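Local coordinates for protein carbohydrate esterase family 2 (CE2) (Chaetomium olivicolor, PDB 4XVH) that probably removes acetyl groups from xylan and related plant polysaccharides, pairing an SGNH-type esterase domain with a beta-sandwich domain, at residues 110-115 and 147-152; 205-210 and 321-326; 78-83 and 153-158; 290-295 and 316-321. All coordinates share one frame; numbering follows the deposited sequence.

Contact 1 of 4, residues 110-115 and 147-152; sequences RQIDII and LAANAL
Segment 110-115, on strand 111-116, runs past the last turns of the helix that holds residues 147-151, and two points fix their spacing: the CA atoms of I112 and A149 lie 6.8 Å apart, those of R110 and L152 7.9 Å. The closer point is apolar. I112 sends its outermost carbon to the helix, where CD1 lies 4.1 Å from A149 CA and also touches the methyl of that alanine. The same CD1 meets L152 CD1 at 3.9 Å, and the two branched side chains are turned roughly perpendicular, so that methyl faces methyl with little lengthwise overlap. Parallel strands 111-116 and 155-160 are neighbours in the sheet, and helix 144-151 leads directly into the second of them. The contact therefore packs a crossover helix on its own sheet, the beta-alpha-beta arrangement of the Rossmann-like SGNH hydrolase fold. I112 further touches A207 and V209 of the next strand, and L152 reaches I323 of helix 309-327. Outside this apolar layer lies one polar bond. R110 is stretched out from CG to NE, which carries NH1 to L152 O at 2.9 Å with an N-H...O angle of 148°. NH1 sits 29° off the carbonyl plane, and the oxygen meets the guanidinium near its edge. Because this carbonyl lies close to the helix's C-terminal end, the positive group is probably favoured there. W329 adds a cation-pi contact to the same arginine. A methionine in place of R110 would probably leave L152 O without this donor and W329 without its cation.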
loop_
_atom_site.group_PDB
_atom_site.type_symbol
_atom_site.label_atom_id
_atom_site.label_comp_id
_atom_site.label_asym_id
_atom_site.label_seq_id
_atom_site.Cartn_x
_atom_site.Cartn_y
_atom_site.Cartn_z
ATOM N N ARG A 110 9.834 5.946 13.391
ATOM C CA ARG A 110 8.795 4.917 13.343
ATOM C C ARG A 110 8.595 4.420 11.916
ATOM O O ARG A 110 8.611 5.217 10.986
ATOM C CB ARG A 110 7.470 5.445 13.880
ATOM C CG ARG A 110 7.541 5.854 15.349
ATOM C CD ARG A 110 6.219 6.504 15.758
ATOM N NE ARG A 110 6.269 6.824 17.195
ATOM C CZ ARG A 110 5.324 7.515 17.826
ATOM N NH1 ARG A 110 4.244 7.918 17.146
ATOM N NH2 ARG A 110 5.458 7.774 19.137
ATOM N N GLN A 111 8.421 3.115 11.746
ATOM C CA GLN A 111 8.343 2.547 10.385
ATOM C C GLN A 111 7.285 1.460 10.337
ATOM O O GLN A 111 7.222 0.605 11.245
ATOM C CB GLN A 111 9.716 1.951 9.954
ATOM C CG GLN A 111 10.887 2.971 9.941
ATOM C CD GLN A 111 12.240 2.313 9.609
ATOM O OE1 GLN A 111 12.440 1.142 9.894
ATOM N NE2 GLN A 111 13.156 3.068 8.987
ATOM N N ILE A 112 6.497 1.442 9.266
ATOM C CA ILE A 112 5.382 0.501 9.166
ATOM C C ILE A 112 5.282 -0.123 7.766
ATOM O O ILE A 112 5.262 0.603 6.765
ATOM C CB ILE A 112 4.046 1.233 9.496
ATOM C CG1 ILE A 112 4.049 1.777 10.941
ATOM C CG2 ILE A 112 2.863 0.343 9.266
ATOM C CD1 ILE A 112 2.740 2.530 11.299
ATOM N N ASP A 113 5.184 -1.446 7.692
ATOM C CA ASP A 113 4.849 -2.115 6.427
ATOM C C ASP A 113 3.337 -2.317 6.332
ATOM O O ASP A 113 2.688 -2.690 7.317
ATOM C CB ASP A 113 5.525 -3.481 6.311
ATOM C CG ASP A 113 6.940 -3.397 5.735
ATOM O OD1 ASP A 113 7.470 -2.270 5.632
ATOM O OD2 ASP A 113 7.531 -4.456 5.409
ATOM N N ILE A 114 2.787 -2.107 5.138
ATOM C CA ILE A 114 1.378 -2.382 4.904
ATOM C C ILE A 114 1.242 -3.319 3.715
ATOM O O ILE A 114 1.617 -2.961 2.613
ATOM C CB ILE A 114 0.615 -1.097 4.629
ATOM C CG1 ILE A 114 1.069 -0.007 5.635
ATOM C CG2 ILE A 114 -0.890 -1.367 4.675
ATOM C CD1 ILE A 114 1.021 1.395 5.104
ATOM N N ILE A 115 0.722 -4.520 3.941
ATOM C CA ILE A 115 0.751 -5.556 2.910
ATOM C C ILE A 115 -0.678 -5.955 2.564
ATOM O O ILE A 115 -1.442 -6.267 3.473
ATOM C CB ILE A 115 1.512 -6.803 3.384
ATOM C CG1 ILE A 115 2.936 -6.428 3.850
ATOM C CG2 ILE A 115 1.522 -7.871 2.262
ATOM C CD1 ILE A 115 3.604 -7.503 4.758
ATOM N N LEU A 147 -2.974 6.514 5.923
ATOM C CA LEU A 147 -3.532 7.490 6.846
ATOM C C LEU A 147 -3.165 7.139 8.323
ATOM O O LEU A 147 -2.905 8.026 9.137
ATOM C CB LEU A 147 -5.048 7.576 6.661
ATOM C CG LEU A 147 -5.500 8.215 5.337
ATOM C CD1 LEU A 147 -7.053 8.303 5.301
ATOM C CD2 LEU A 147 -4.850 9.619 5.206
ATOM N N ALA A 148 -3.138 5.850 8.641
ATOM C CA ALA A 148 -2.690 5.393 9.958
ATOM C C ALA A 148 -1.212 5.735 10.174
ATOM O O ALA A 148 -0.847 6.211 11.241
ATOM C CB ALA A 148 -2.915 3.864 10.117
ATOM N N ALA A 149 -0.370 5.459 9.184
ATOM C CA ALA A 149 1.065 5.767 9.318
ATOM C C ALA A 149 1.256 7.286 9.475
ATOM O O ALA A 149 2.011 7.739 10.318
ATOM C CB ALA A 149 1.832 5.233 8.083
ATOM N N ASN A 150 0.560 8.074 8.659
ATOM C CA ASN A 150 0.594 9.530 8.821
ATOM C C ASN A 150 0.224 9.971 10.249
ATOM O O ASN A 150 0.866 10.837 10.827
ATOM C CB ASN A 150 -0.374 10.218 7.864
ATOM C CG ASN A 150 0.033 10.102 6.376
ATOM O OD1 ASN A 150 1.171 9.742 6.014
ATOM N ND2 ASN A 150 -0.918 10.441 5.506
ATOM N N ALA A 151 -0.863 9.422 10.795
ATOM C CA ALA A 151 -1.308 9.812 12.143
ATOM C C ALA A 151 -0.242 9.462 13.205
ATOM O O ALA A 151 -0.129 10.120 14.243
ATOM C CB ALA A 151 -2.659 9.113 12.484
ATOM N N LEU A 152 0.523 8.410 12.941
ATOM C CA LEU A 152 1.547 7.968 13.905
ATOM C C LEU A 152 2.903 8.622 13.613
ATOM O O LEU A 152 3.885 8.345 14.291
ATOM C CB LEU A 152 1.693 6.450 13.854
ATOM C CG LEU A 152 0.383 5.727 14.234
ATOM C CD1 LEU A 152 0.540 4.256 13.973
ATOM C CD2 LEU A 152 0.059 6.018 15.701
#

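Contact 2 of 4, residues 205-210 and 321-326; sequences PDAVVI and KAIAAA
The shortest polar bond within the paired segments, A325 N to K321 O at 2.8 Å, is a helical backbone bond spanning I323, the residue that meets A207 and V209. Between segment 205-210 and the helix itself no hydrogen bond forms, and the contact rests on three buried side chains. The backbones come nearest at A207 and I323, whose CA atoms lie 7.2 Å apart. I323 divides its two branches between alternate strand residues. Its CG2 faces the methyl of A207, with CG2 and CB 4.0 Å apart. The longer branch, with CG1 anti to the carbonyl carbon and chi2 extended at 175°, takes CD1 further along the strand to V209 CG2, again at 4.0 Å. V208, between the two, points its CB away from the helix and touches F251 of strand 250-254 instead. Side chains alternate here as in any beta strand; strand 207-211 is interior to the parallel sheet, between 111-116 and 250-254, with helix 309-327 on one face. L152 and W329 also border I323. With carbon touching carbon alone, the join depends on shape and burial rather than direction, and any selectivity probably lies in how the two branches of I323 fit the alanine and the valine.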
loop_
_atom_site.group_PDB
_atom_site.type_symbol
_atom_site.label_atom_id
_atom_site.label_comp_id
_atom_site.label_asym_id
_atom_site.label_seq_id
_atom_site.Cartn_x
_atom_site.Cartn_y
_atom_site.Cartn_z
ATOM N N PRO A 205 10.561 -2.462 10.276
ATOM C CA PRO A 205 9.238 -2.015 10.702
ATOM C C PRO A 205 8.931 -2.322 12.156
ATOM O O PRO A 205 9.162 -3.448 12.630
ATOM C CB PRO A 205 8.291 -2.798 9.797
ATOM C CG PRO A 205 9.074 -3.088 8.577
ATOM C CD PRO A 205 10.524 -3.204 8.995
ATOM N N ASP A 206 8.407 -1.314 12.843
ATOM C CA ASP A 206 7.871 -1.496 14.176
ATOM C C ASP A 206 6.562 -2.254 14.117
ATOM O O ASP A 206 6.194 -2.988 15.052
ATOM C CB ASP A 206 7.626 -0.153 14.843
ATOM C CG ASP A 206 8.852 0.700 14.872
ATOM O OD1 ASP A 206 9.588 0.619 15.871
ATOM O OD2 ASP A 206 9.069 1.469 13.915
ATOM N N ALA A 207 5.861 -2.051 13.007
ATOM C CA ALA A 207 4.551 -2.636 12.820
ATOM C C ALA A 207 4.426 -3.131 11.394
ATOM O O ALA A 207 4.910 -2.479 10.465
ATOM C CB ALA A 207 3.456 -1.607 13.113
ATOM N N VAL A 208 3.749 -4.268 11.240
ATOM C CA VAL A 208 3.454 -4.851 9.948
ATOM C C VAL A 208 1.964 -5.113 9.885
ATOM O O VAL A 208 1.409 -5.849 10.729
ATOM C CB VAL A 208 4.211 -6.152 9.715
ATOM C CG1 VAL A 208 3.713 -6.858 8.420
ATOM C CG2 VAL A 208 5.722 -5.872 9.650
ATOM N N VAL A 209 1.337 -4.477 8.896
ATOM C CA VAL A 209 -0.105 -4.522 8.693
ATOM C C VAL A 209 -0.420 -5.454 7.532
ATOM O O VAL A 209 0.167 -5.320 6.449
ATOM C CB VAL A 209 -0.686 -3.130 8.390
ATOM C CG1 VAL A 209 -2.207 -3.250 8.146
ATOM C CG2 VAL A 209 -0.373 -2.153 9.554
ATOM N N ILE A 210 -1.277 -6.438 7.766
ATOM C CA ILE A 210 -1.604 -7.359 6.682
ATOM C C ILE A 210 -3.102 -7.398 6.469
ATOM O O ILE A 210 -3.836 -7.711 7.397
ATOM C CB ILE A 210 -1.096 -8.780 6.966
ATOM C CG1 ILE A 210 0.429 -8.757 7.160
ATOM C CG2 ILE A 210 -1.534 -9.723 5.824
ATOM C CD1 ILE A 210 0.996 -10.023 7.721
ATOM N N LYS A 321 -4.976 3.932 16.135
ATOM C CA LYS A 321 -5.109 3.740 17.579
ATOM C C LYS A 321 -4.639 2.336 18.015
ATOM O O LYS A 321 -4.056 2.164 19.084
ATOM C CB LYS A 321 -6.566 3.940 18.038
ATOM C CG LYS A 321 -7.130 5.362 17.892
ATOM C CD LYS A 321 -8.489 5.402 18.574
ATOM C CE LYS A 321 -9.325 6.590 18.178
ATOM N NZ LYS A 321 -10.774 6.341 18.588
ATOM N N ALA A 322 -4.950 1.335 17.207
ATOM C CA ALA A 322 -4.605 -0.045 17.555
ATOM C C ALA A 322 -3.087 -0.250 17.558
ATOM O O ALA A 322 -2.563 -0.970 18.395
ATOM C CB ALA A 322 -5.257 -0.996 16.588
ATOM N N ILE A 323 -2.396 0.335 16.583
ATOM C CA ILE A 323 -0.952 0.230 16.510
ATOM C C ILE A 323 -0.374 0.992 17.692
ATOM O O ILE A 323 0.524 0.481 18.409
ATOM C CB ILE A 323 -0.399 0.799 15.172
ATOM C CG1 ILE A 323 -0.896 -0.058 13.988
ATOM C CG2 ILE A 323 1.117 0.905 15.233
ATOM C CD1 ILE A 323 -0.504 0.471 12.582
ATOM N N ALA A 324 -0.894 2.204 17.905
ATOM C CA ALA A 324 -0.412 3.043 19.008
ATOM C C ALA A 324 -0.556 2.297 20.325
ATOM O O ALA A 324 0.365 2.324 21.161
ATOM C CB ALA A 324 -1.174 4.417 19.082
ATOM N N ALA A 325 -1.712 1.660 20.531
ATOM C CA ALA A 325 -1.971 0.975 21.810
ATOM C C ALA A 325 -0.981 -0.163 21.994
ATOM O O ALA A 325 -0.424 -0.372 23.079
ATOM C CB ALA A 325 -3.385 0.438 21.853
ATOM N N ALA A 326 -0.781 -0.917 20.916
ATOM C CA ALA A 326 0.116 -2.061 20.954
ATOM C C ALA A 326 1.559 -1.647 21.216
ATOM O O ALA A 326 2.294 -2.359 21.904
ATOM C CB ALA A 326 0.033 -2.856 19.635
#

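Contact 3 of 4, residues 78-83 and 153-158; sequences VLRRRS and GADYSV
R80 has CG anti to its carbonyl carbon (chi1 -83°) and an extended run from CG to NE, while Y156 holds CG between its backbone N and carbonyl carbon (chi1 55°); the two side chains thus reach each other from opposite directions. The guanidinium and the phenol ring are nearly parallel, their planes 18° apart. Y156 CZ lies 3.2 Å above the guanidinium plane, over its centre. The hydroxyl follows it over that face, with OH 3.0 Å from R80 CZ, an approach from which the arginine N-H groups point aside, and no hydrogen bond results. NH1 and NH2 use N-H groups at the edge, in the plane. NH2 gives a hydrogen bond of 2.8 Å to water 1, which receives another from Y156 N at 3.0 Å and donates to D155 OD1 at 2.9 Å. NH1 binds water 2 at 2.8 Å, and that water donates to Y156 O at 2.7 Å; NH1 also bonds G19 O. Outside both segments, R3 forms a salt bridge with D155 OD2. Strand 73-81 belongs to the N-terminal beta-sandwich and strand 155-160 is an outermost strand of the esterase's parallel sheet, so this is a junction between domains. A leucine in place of R80 would probably leave both waters short of a donor and the phenol without the flat cation against it. With D155 OD1 and R80 NH2 4.5 Å apart, the R80–D155 link relies on ordered water, beside the direct bridge to R3, and the two charges probably attract only moderately.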
loop_
_atom_site.group_PDB
_atom_site.type_symbol
_atom_site.label_atom_id
_atom_site.label_comp_id
_atom_site.label_asym_id
_atom_site.label_seq_id
_atom_site.Cartn_x
_atom_site.Cartn_y
_atom_site.Cartn_z
ATOM N N VAL A 78 7.607 16.520 -1.836
ATOM C CA VAL A 78 7.326 15.094 -1.606
ATOM C C VAL A 78 6.500 14.559 -2.765
ATOM O O VAL A 78 5.423 15.090 -3.073
ATOM C CB VAL A 78 6.583 14.860 -0.279
ATOM C CG1 VAL A 78 6.193 13.366 -0.102
ATOM C CG2 VAL A 78 7.448 15.317 0.884
ATOM N N LEU A 79 7.041 13.558 -3.443
ATOM C CA LEU A 79 6.350 12.851 -4.519
ATOM C C LEU A 79 5.968 11.455 -4.079
ATOM O O LEU A 79 6.844 10.692 -3.634
ATOM C CB LEU A 79 7.264 12.738 -5.754
ATOM C CG LEU A 79 6.722 11.961 -6.961
ATOM C CD1 LEU A 79 5.717 12.837 -7.678
ATOM C CD2 LEU A 79 7.841 11.555 -7.939
ATOM N N ARG A 80 4.702 11.087 -4.252
ATOM C CA ARG A 80 4.293 9.728 -3.953
ATOM C C ARG A 80 3.376 9.109 -5.001
ATOM O O ARG A 80 2.447 9.773 -5.473
ATOM C CB ARG A 80 3.614 9.693 -2.610
ATOM C CG ARG A 80 4.627 9.625 -1.472
ATOM C CD ARG A 80 3.886 9.484 -0.233
ATOM N NE ARG A 80 4.679 9.547 0.998
ATOM C CZ ARG A 80 5.384 8.543 1.513
ATOM N NH1 ARG A 80 5.519 7.404 0.852
ATOM N NH2 ARG A 80 5.989 8.699 2.680
ATOM N N ARG A 81 3.649 7.879 -5.389
ATOM C CA ARG A 81 2.831 7.151 -6.315
ATOM C C ARG A 81 1.465 6.881 -5.720
ATOM O O ARG A 81 1.358 6.346 -4.680
ATOM C CB ARG A 81 3.440 5.799 -6.618
ATOM C CG ARG A 81 3.943 5.580 -8.005
ATOM C CD ARG A 81 4.743 4.313 -8.069
ATOM N NE ARG A 81 4.119 3.117 -8.573
ATOM C CZ ARG A 81 3.596 2.974 -9.768
ATOM N NH1 ARG A 81 3.473 3.995 -10.551
ATOM N NH2 ARG A 81 3.132 1.828 -10.136
ATOM N N ARG A 82 0.442 7.169 -6.474
ATOM C CA ARG A 82 -0.929 6.863 -6.073
ATOM C C ARG A 82 -1.329 5.437 -6.484
ATOM O O ARG A 82 -2.229 4.837 -5.879
ATOM C CB ARG A 82 -1.908 7.844 -6.751
ATOM C CG ARG A 82 -1.763 9.296 -6.328
ATOM C CD ARG A 82 -2.327 10.224 -7.378
ATOM N NE ARG A 82 -3.749 10.016 -7.657
ATOM C CZ ARG A 82 -4.751 10.548 -6.940
ATOM N NH1 ARG A 82 -4.509 11.336 -5.893
ATOM N NH2 ARG A 82 -6.021 10.322 -7.296
ATOM N N SER A 83 -0.700 4.941 -7.558
ATOM C CA SER A 83 -1.177 3.767 -8.278
ATOM C C SER A 83 -0.249 2.569 -8.150
ATOM O O SER A 83 0.737 2.610 -7.398
ATOM C CB SER A 83 -1.377 4.107 -9.771
ATOM O OG SER A 83 -0.176 4.613 -10.337
ATOM N N GLY A 153 2.956 9.477 12.604
ATOM C CA GLY A 153 4.208 10.116 12.266
ATOM C C GLY A 153 5.233 9.095 11.757
ATOM O O GLY A 153 6.438 9.314 11.911
ATOM N N ALA A 154 4.766 7.999 11.150
ATOM C CA ALA A 154 5.679 6.943 10.713
ATOM C C ALA A 154 5.936 6.927 9.204
ATOM O O ALA A 154 5.034 7.194 8.419
ATOM C CB ALA A 154 5.153 5.573 11.126
ATOM N N ASP A 155 7.168 6.586 8.817
ATOM C CA ASP A 155 7.444 6.219 7.428
ATOM C C ASP A 155 6.728 4.899 7.158
ATOM O O ASP A 155 6.414 4.134 8.088
ATOM C CB ASP A 155 8.963 6.074 7.170
ATOM C CG ASP A 155 9.581 7.348 6.612
ATOM O OD1 ASP A 155 8.839 8.186 6.061
ATOM O OD2 ASP A 155 10.799 7.530 6.738
ATOM N N TYR A 156 6.470 4.601 5.897
ATOM C CA TYR A 156 5.777 3.354 5.620
ATOM C C TYR A 156 6.271 2.770 4.291
ATOM O O TYR A 156 6.959 3.442 3.499
ATOM C CB TYR A 156 4.250 3.556 5.603
ATOM C CG TYR A 156 3.810 4.627 4.630
ATOM C CD1 TYR A 156 3.559 4.316 3.299
ATOM C CD2 TYR A 156 3.652 5.957 5.038
ATOM C CE1 TYR A 156 3.155 5.282 2.397
ATOM C CE2 TYR A 156 3.252 6.933 4.134
ATOM C CZ TYR A 156 2.997 6.576 2.819
ATOM O OH TYR A 156 2.598 7.509 1.899
ATOM N N SER A 157 5.942 1.506 4.095
ATOM C CA SER A 157 6.182 0.803 2.856
ATOM C C SER A 157 4.940 -0.006 2.538
ATOM O O SER A 157 4.534 -0.862 3.334
ATOM C CB SER A 157 7.392 -0.126 2.965
ATOM O OG SER A 157 7.567 -0.803 1.747
ATOM N N VAL A 158 4.318 0.312 1.401
ATOM C CA VAL A 158 3.160 -0.427 0.924
ATOM C C VAL A 158 3.627 -1.480 -0.072
ATOM O O VAL A 158 4.308 -1.160 -1.051
ATOM C CB VAL A 158 2.130 0.498 0.231
ATOM C CG1 VAL A 158 0.977 -0.321 -0.359
ATOM C CG2 VAL A 158 1.587 1.531 1.224
HETATM O O HOH W 1 7.501 6.731 3.978
HETATM O O HOH W 2 6.499 4.786 1.147
#

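Contact 4 of 4, residues 290-295 and 316-321; sequences HFVDWP and GEVLAK
Followed from its start, segment 290-295 touches 316-321 first at V292; H290 before it reaches A326 further along the same helix, and F291 turns to helix 270-285. V292 points its CB toward 316-321, and its CA lies 7.0 Å from that of L319. Its two methyls part company: CG1, anti to the backbone N (chi1 174°), lies 4.0 Å from V318 CG1, whereas CG2 faces L319 CD1 at 4.2 Å. V292 and V318 lie alongside each other, pointing opposite ways. Strand 289-292 is an outermost strand of the parallel sheet, and the alternation of F291 and V292 puts helices 270-285 and 309-327 on its two faces, the three-layer alpha/beta/alpha build of SGNH hydrolases. L319 continues the layer inward, touching Y144 and A148 of helix 144-151. At D293 the strand has ended; its backbone O comes within 4.2 Å of V318 CG1, a contact with a methyl and no polar bond, while OD1 is hydrogen-bonded to N255 ND2, and the next residue, W294, has its N bonded to N255 OD1.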
loop_
_atom_site.group_PDB
_atom_site.type_symbol
_atom_site.label_atom_id
_atom_site.label_comp_id
_atom_site.label_asym_id
_atom_site.label_seq_id
_atom_site.Cartn_x
_atom_site.Cartn_y
_atom_site.Cartn_z
ATOM N N HIS A 290 -2.017 -9.065 16.414
ATOM C CA HIS A 290 -3.201 -8.335 16.843
ATOM C C HIS A 290 -4.253 -8.376 15.765
ATOM O O HIS A 290 -3.947 -8.078 14.597
ATOM C CB HIS A 290 -2.846 -6.872 17.143
ATOM C CG HIS A 290 -1.683 -6.718 18.069
ATOM N ND1 HIS A 290 -1.832 -6.655 19.439
ATOM C CD2 HIS A 290 -0.356 -6.628 17.827
ATOM C CE1 HIS A 290 -0.639 -6.549 20.005
ATOM N NE2 HIS A 290 0.271 -6.508 19.044
ATOM N N PHE A 291 -5.495 -8.681 16.149
ATOM C CA PHE A 291 -6.613 -8.599 15.194
ATOM C C PHE A 291 -7.194 -7.202 15.162
ATOM O O PHE A 291 -7.415 -6.576 16.206
ATOM C CB PHE A 291 -7.727 -9.607 15.543
ATOM C CG PHE A 291 -9.077 -9.269 14.921
ATOM C CD1 PHE A 291 -9.295 -9.441 13.568
ATOM C CD2 PHE A 291 -10.135 -8.781 15.714
ATOM C CE1 PHE A 291 -10.552 -9.116 12.995
ATOM C CE2 PHE A 291 -11.380 -8.487 15.157
ATOM C CZ PHE A 291 -11.581 -8.660 13.806
ATOM N N VAL A 292 -7.423 -6.683 13.962
ATOM C CA VAL A 292 -7.995 -5.351 13.852
ATOM C C VAL A 292 -9.242 -5.482 12.968
ATOM O O VAL A 292 -9.161 -5.911 11.817
ATOM C CB VAL A 292 -6.967 -4.320 13.254
ATOM C CG1 VAL A 292 -7.649 -2.956 13.020
ATOM C CG2 VAL A 292 -5.727 -4.194 14.159
ATOM N N ASP A 293 -10.404 -5.135 13.516
ATOM C CA ASP A 293 -11.653 -5.277 12.773
ATOM C C ASP A 293 -11.850 -4.154 11.773
ATOM O O ASP A 293 -11.485 -3.020 12.045
ATOM C CB ASP A 293 -12.837 -5.318 13.739
ATOM C CG ASP A 293 -14.131 -5.612 13.051
ATOM O OD1 ASP A 293 -14.213 -6.587 12.255
ATOM O OD2 ASP A 293 -15.085 -4.856 13.314
ATOM N N TRP A 294 -12.409 -4.489 10.612
ATOM C CA TRP A 294 -12.861 -3.505 9.651
ATOM C C TRP A 294 -14.297 -3.884 9.275
ATOM O O TRP A 294 -14.536 -4.809 8.494
ATOM C CB TRP A 294 -11.940 -3.452 8.415
ATOM C CG TRP A 294 -12.125 -2.224 7.557
ATOM C CD1 TRP A 294 -13.171 -1.341 7.594
ATOM C CD2 TRP A 294 -11.213 -1.731 6.551
ATOM N NE1 TRP A 294 -12.964 -0.320 6.667
ATOM C CE2 TRP A 294 -11.774 -0.540 6.017
ATOM C CE3 TRP A 294 -9.975 -2.183 6.057
ATOM C CZ2 TRP A 294 -11.140 0.216 5.006
ATOM C CZ3 TRP A 294 -9.340 -1.436 5.051
ATOM C CH2 TRP A 294 -9.936 -0.247 4.539
ATOM N N PRO A 295 -15.266 -3.200 9.888
ATOM C CA PRO A 295 -16.673 -3.538 9.654
ATOM C C PRO A 295 -17.005 -3.447 8.162
ATOM O O PRO A 295 -16.487 -2.575 7.455
ATOM C CB PRO A 295 -17.435 -2.492 10.460
ATOM C CG PRO A 295 -16.477 -1.999 11.477
ATOM C CD PRO A 295 -15.093 -2.124 10.879
ATOM N N GLY A 316 -8.517 4.114 9.010
ATOM C CA GLY A 316 -7.189 4.660 9.272
ATOM C C GLY A 316 -7.082 5.060 10.733
ATOM O O GLY A 316 -6.069 4.819 11.410
ATOM N N GLU A 317 -8.145 5.669 11.239
ATOM C CA GLU A 317 -8.185 6.063 12.660
ATOM C C GLU A 317 -8.200 4.859 13.576
ATOM O O GLU A 317 -7.498 4.815 14.589
ATOM C CB GLU A 317 -9.424 6.912 12.954
ATOM C CG GLU A 317 -9.129 8.374 12.980
ATOM C CD GLU A 317 -8.082 8.751 14.057
ATOM O OE1 GLU A 317 -8.312 8.526 15.282
ATOM O OE2 GLU A 317 -7.018 9.273 13.653
ATOM N N VAL A 318 -9.029 3.878 13.237
ATOM C CA VAL A 318 -9.067 2.650 14.027
ATOM C C VAL A 318 -7.672 2.008 14.075
ATOM O O VAL A 318 -7.182 1.609 15.131
ATOM C CB VAL A 318 -10.074 1.641 13.444
ATOM C CG1 VAL A 318 -9.858 0.254 14.020
ATOM C CG2 VAL A 318 -11.518 2.133 13.684
ATOM N N LEU A 319 -7.033 1.905 12.917
ATOM C CA LEU A 319 -5.752 1.213 12.854
ATOM C C LEU A 319 -4.651 2.016 13.538
ATOM O O LEU A 319 -3.805 1.452 14.254
ATOM C CB LEU A 319 -5.396 0.916 11.393
ATOM C CG LEU A 319 -4.039 0.265 11.164
ATOM C CD1 LEU A 319 -3.953 -1.088 11.902
ATOM C CD2 LEU A 319 -3.778 0.150 9.622
ATOM N N ALA A 320 -4.664 3.334 13.357
ATOM C CA ALA A 320 -3.688 4.155 14.055
ATOM C C ALA A 320 -3.762 3.932 15.577
ATOM O O ALA A 320 -2.727 3.765 16.248
ATOM C CB ALA A 320 -3.892 5.628 13.724
ATOM N N LYS A 321 -4.976 3.932 16.135
ATOM C CA LYS A 321 -5.109 3.740 17.579
ATOM C C LYS A 321 -4.639 2.336 18.015
ATOM O O LYS A 321 -4.056 2.164 19.084
ATOM C CB LYS A 321 -6.566 3.940 18.038
ATOM C CG LYS A 321 -7.130 5.362 17.892
ATOM C CD LYS A 321 -8.489 5.402 18.574
ATOM C CE LYS A 321 -9.325 6.590 18.178
ATOM N NZ LYS A 321 -10.774 6.341 18.588
#

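In the fold
From the N terminus, contact 3 opens first, on strand 73-81 of the beta-sandwich; its loop closes at 153-158, tying that domain to the edge of the parallel sheet. Contact 1 opens and closes within that span, setting helix 144-151 on strand 111-116. Contact 2 begins only afterwards, at 205-210, and closes at 321-326; contact 4 is nested within its span, the two sharing K321 on helix 309-327. No loops cross. Contacts 1 and 2 are joined edge to edge in the sheet, their strands being neighbours with probable backbone bonds between D113, I115 and V209, while A148 packs against G316 and A320 to link contact 1 with contact 4.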